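Local coordinates for protein putative S41 protease (Bacteroides fragilis NCTC 9343, PDB 3K50) that is a putative serine protease of peptidase family S41, with a PDZ-like domain, and probably cleaves peptide bonds, at residues A[254-259]-A[277-282]. Residues are numbered along the deposited sequence; the frame is centred on the assembly and turned at random.
Sequences KMNQLL and FNPELI
In Phe277, CG stands anti to the carbonyl carbon (chi1 -70°), and from there the ring goes on to meet Leu259. In Leu259, CG is anti to the backbone N (chi1 176°), and CD1 continues from it to the ring. The two side chains cross at about a right angle. Leu259 CD1 lies over one face of the Phe277 ring, 3.8 Å from the centroid, in a CH-pi contact. Lys254 CB lies over the opposite face, 4.1 Å from Phe277 CD2, while the rest of the lysine chain turns off from the ring. Tyr315 meets the same ring edge-to-face.

Both segments lie in the S41 peptidase family region. The contact joins the start of strand 258-263 to the loop after its antiparallel partner, strand 273-276. Phe277 N gives to Gln257 O at 2.9 Å, which extends the strand pairing. Asn256 N gives to Phe277 O at 2.7 Å, out of that register, as the chain leaves the type II turn of Lys254 to Gln257.

Met255 is a selenomethionine. Its SE lies 4.0 Å from Pro279 CB, and its CE touches Phe277 CB. Asn256 ND2 comes within 3.3 Å of Pro279 CD. It also donates to a water, which donates to Glu280 OE1. Asn278 OD1 accepts from Glu280 N, an Asx turn.

The backbone bonds satisfy N and O of Phe277, apolar groups on both faces hold its buried ring, and the water links two exposed residues.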
ATOM      1  N   LYS A 254       3.207 -20.491 -17.459  1.00 32.78           N
ATOM      2  CA  LYS A 254       3.334 -19.122 -17.947  1.00 31.80           C
ATOM      3  C   LYS A 254       4.742 -18.563 -17.897  1.00 32.28           C
ATOM      4  O   LYS A 254       4.983 -17.435 -18.358  1.00 29.89           O
ATOM      5  CB  LYS A 254       2.417 -18.153 -17.175  1.00 31.25           C
ATOM      6  CG  LYS A 254       0.931 -18.530 -17.139  1.00 38.06           C
ATOM      7  CD  LYS A 254       0.343 -18.889 -18.446  1.00 32.76           C
ATOM      8  CE  LYS A 254      -1.140 -19.223 -18.287  1.00 43.45           C
ATOM      9  NZ  LYS A 254      -1.762 -19.799 -19.495  1.00 35.14           N
HETATM   10  N   MSE A 255       5.692 -19.342 -17.401  1.00 33.29           N
HETATM   11  CA  MSE A 255       7.020 -18.835 -17.306  1.00 30.60           C
HETATM   12  C   MSE A 255       7.476 -18.367 -18.668  1.00 31.81           C
HETATM   13  O   MSE A 255       7.244 -19.053 -19.673  1.00 28.61           O
HETATM   14  CB  MSE A 255       7.982 -19.879 -16.763  1.00 30.86           C
HETATM   15  CG  MSE A 255       7.724 -20.308 -15.302  1.00 32.34           C
HETATM   16 SE   MSE A 255       7.765 -18.748 -14.056  0.75 27.20          SE
HETATM   17  CE  MSE A 255       5.933 -18.392 -13.872  1.00 30.68           C
ATOM     18  N   ASN A 256       8.116 -17.186 -18.662  1.00 29.32           N
ATOM     19  CA  ASN A 256       8.733 -16.545 -19.827  1.00 27.42           C
ATOM     20  C   ASN A 256       7.763 -15.806 -20.725  1.00 30.32           C
ATOM     21  O   ASN A 256       8.183 -15.159 -21.653  1.00 24.70           O
ATOM     22  CB  ASN A 256       9.612 -17.505 -20.644  1.00 30.51           C
ATOM     23  CG  ASN A 256      10.750 -18.106 -19.841  1.00 30.97           C
ATOM     24  OD1 ASN A 256      11.016 -19.314 -19.907  1.00 36.33           O
ATOM     25  ND2 ASN A 256      11.477 -17.264 -19.163  1.00 23.87           N
ATOM     26  N   GLN A 257       6.477 -15.850 -20.403  1.00 30.24           N
ATOM     27  CA  GLN A 257       5.477 -15.086 -21.137  1.00 30.95           C
ATOM     28  C   GLN A 257       5.521 -13.623 -20.719  1.00 30.24           C
ATOM     29  O   GLN A 257       5.976 -13.295 -19.628  1.00 30.20           O
ATOM     30  CB  GLN A 257       4.087 -15.737 -20.938  1.00 30.96           C
ATOM     31  CG  GLN A 257       4.104 -17.188 -21.558  1.00 30.44           C
ATOM     32  CD  GLN A 257       2.769 -17.882 -21.649  1.00 35.60           C
ATOM     33  OE1 GLN A 257       2.662 -19.100 -21.415  1.00 51.07           O
ATOM     34  NE2 GLN A 257       1.770 -17.148 -21.985  1.00 26.45           N
ATOM     35  N   LEU A 258       5.017 -12.745 -21.584  1.00 29.09           N
ATOM     36  CA  LEU A 258       4.990 -11.315 -21.304  1.00 29.29           C
ATOM     37  C   LEU A 258       4.077 -10.954 -20.108  1.00 29.70           C
ATOM     38  O   LEU A 258       2.962 -11.420 -20.015  1.00 29.18           O
ATOM     39  CB  LEU A 258       4.530 -10.521 -22.566  1.00 30.71           C
ATOM     40  CG  LEU A 258       5.573 -10.414 -23.713  1.00 40.19           C
ATOM     41  CD1 LEU A 258       4.851  -9.908 -24.991  1.00 39.39           C
ATOM     42  CD2 LEU A 258       6.835  -9.535 -23.356  1.00 31.61           C
ATOM     43  N   LEU A 259       4.581 -10.124 -19.202  1.00 28.48           N
ATOM     44  CA  LEU A 259       3.846  -9.731 -18.033  1.00 27.59           C
ATOM     45  C   LEU A 259       3.440  -8.258 -18.106  1.00 26.17           C
ATOM     46  O   LEU A 259       2.330  -7.894 -17.779  1.00 29.94           O
ATOM     47  CB  LEU A 259       4.681  -9.944 -16.777  1.00 27.64           C
ATOM     48  CG  LEU A 259       4.002  -9.466 -15.482  1.00 31.80           C
ATOM     49  CD1 LEU A 259       2.844 -10.375 -15.115  1.00 30.94           C
ATOM     50  CD2 LEU A 259       5.074  -9.343 -14.376  1.00 28.93           C
ATOM     51  N   PHE A 277       7.229 -13.078 -16.975  1.00 29.68           N
ATOM     52  CA  PHE A 277       7.201 -13.968 -15.850  1.00 28.74           C
ATOM     53  C   PHE A 277       8.604 -14.589 -15.949  1.00 26.74           C
ATOM     54  O   PHE A 277       8.863 -15.403 -16.827  1.00 27.65           O
ATOM     55  CB  PHE A 277       6.105 -15.021 -15.960  1.00 28.39           C
ATOM     56  CG  PHE A 277       4.683 -14.496 -15.819  1.00 25.07           C
ATOM     57  CD1 PHE A 277       4.133 -14.246 -14.589  1.00 33.21           C
ATOM     58  CD2 PHE A 277       3.877 -14.376 -16.922  1.00 32.14           C
ATOM     59  CE1 PHE A 277       2.820 -13.804 -14.464  1.00 27.89           C
ATOM     60  CE2 PHE A 277       2.597 -13.964 -16.805  1.00 31.86           C
ATOM     61  CZ  PHE A 277       2.055 -13.665 -15.591  1.00 29.26           C
ATOM     62  N   ASN A 278       9.529 -14.181 -15.078  1.00 26.56           N
ATOM     63  CA  ASN A 278      10.947 -14.561 -15.237  1.00 30.56           C
ATOM     64  C   ASN A 278      11.435 -15.515 -14.159  1.00 31.00           C
ATOM     65  O   ASN A 278      11.748 -15.087 -13.048  1.00 30.83           O
ATOM     66  CB  ASN A 278      11.788 -13.282 -15.263  1.00 31.65           C
ATOM     67  CG  ASN A 278      13.243 -13.515 -15.566  1.00 30.41           C
ATOM     68  OD1 ASN A 278      13.761 -14.657 -15.662  1.00 28.12           O
ATOM     69  ND2 ASN A 278      13.940 -12.404 -15.731  1.00 36.96           N
ATOM     70  N   PRO A 279      11.563 -16.804 -14.507  1.00 33.42           N
ATOM     71  CA  PRO A 279      11.900 -17.783 -13.496  1.00 33.01           C
ATOM     72  C   PRO A 279      13.286 -17.645 -12.884  1.00 33.27           C
ATOM     73  O   PRO A 279      13.517 -18.129 -11.768  1.00 31.26           O
ATOM     74  CB  PRO A 279      11.711 -19.130 -14.221  1.00 32.97           C
ATOM     75  CG  PRO A 279      11.981 -18.816 -15.667  1.00 36.19           C
ATOM     76  CD  PRO A 279      11.421 -17.408 -15.850  1.00 33.32           C
ATOM     77  N   GLU A 280      14.192 -16.927 -13.545  1.00 35.94           N
ATOM     78  CA  GLU A 280      15.518 -16.687 -12.949  1.00 33.24           C
ATOM     79  C   GLU A 280      15.432 -15.723 -11.742  1.00 31.10           C
ATOM     80  O   GLU A 280      16.372 -15.606 -10.977  1.00 31.18           O
ATOM     81  CB  GLU A 280      16.477 -16.115 -13.982  1.00 32.00           C
ATOM     82  CG  GLU A 280      17.106 -17.133 -14.926  1.00 39.11           C
ATOM     83  CD  GLU A 280      16.184 -17.641 -15.991  1.00 52.42           C
ATOM     84  OE1 GLU A 280      15.424 -16.822 -16.560  1.00 54.03           O
ATOM     85  OE2 GLU A 280      16.247 -18.867 -16.292  1.00 58.55           O
ATOM     86  N   LEU A 281      14.323 -15.004 -11.628  1.00 28.75           N
ATOM     87  CA  LEU A 281      14.075 -14.158 -10.464  1.00 32.37           C
ATOM     88  C   LEU A 281      13.670 -14.916  -9.223  1.00 30.47           C
ATOM     89  O   LEU A 281      13.816 -14.375  -8.131  1.00 28.86           O
ATOM     90  CB  LEU A 281      12.956 -13.136 -10.717  1.00 33.94           C
ATOM     91  CG  LEU A 281      13.167 -11.932 -11.655  1.00 34.57           C
ATOM     92  CD1 LEU A 281      11.841 -11.226 -11.737  1.00 27.38           C
ATOM     93  CD2 LEU A 281      14.263 -10.934 -11.165  1.00 41.37           C
ATOM     94  N   ILE A 282      13.257 -16.178  -9.347  1.00 29.32           N
ATOM     95  CA  ILE A 282      12.724 -16.899  -8.174  1.00 26.96           C
ATOM     96  C   ILE A 282      13.816 -17.114  -7.129  1.00 29.54           C
ATOM     97  O   ILE A 282      13.579 -16.904  -5.916  1.00 26.66           O
ATOM     98  CB  ILE A 282      12.048 -18.217  -8.610  1.00 28.17           C
ATOM     99  CG1 ILE A 282      10.811 -17.908  -9.523  1.00 28.33           C
ATOM    100  CG2 ILE A 282      11.693 -19.126  -7.425  1.00 27.51           C
ATOM    101  CD1 ILE A 282      10.207 -19.104 -10.189  1.00 27.92           C
TER
HETATM  102  O   HOH W   1      14.077 -18.035 -18.517  1.00 48.40           O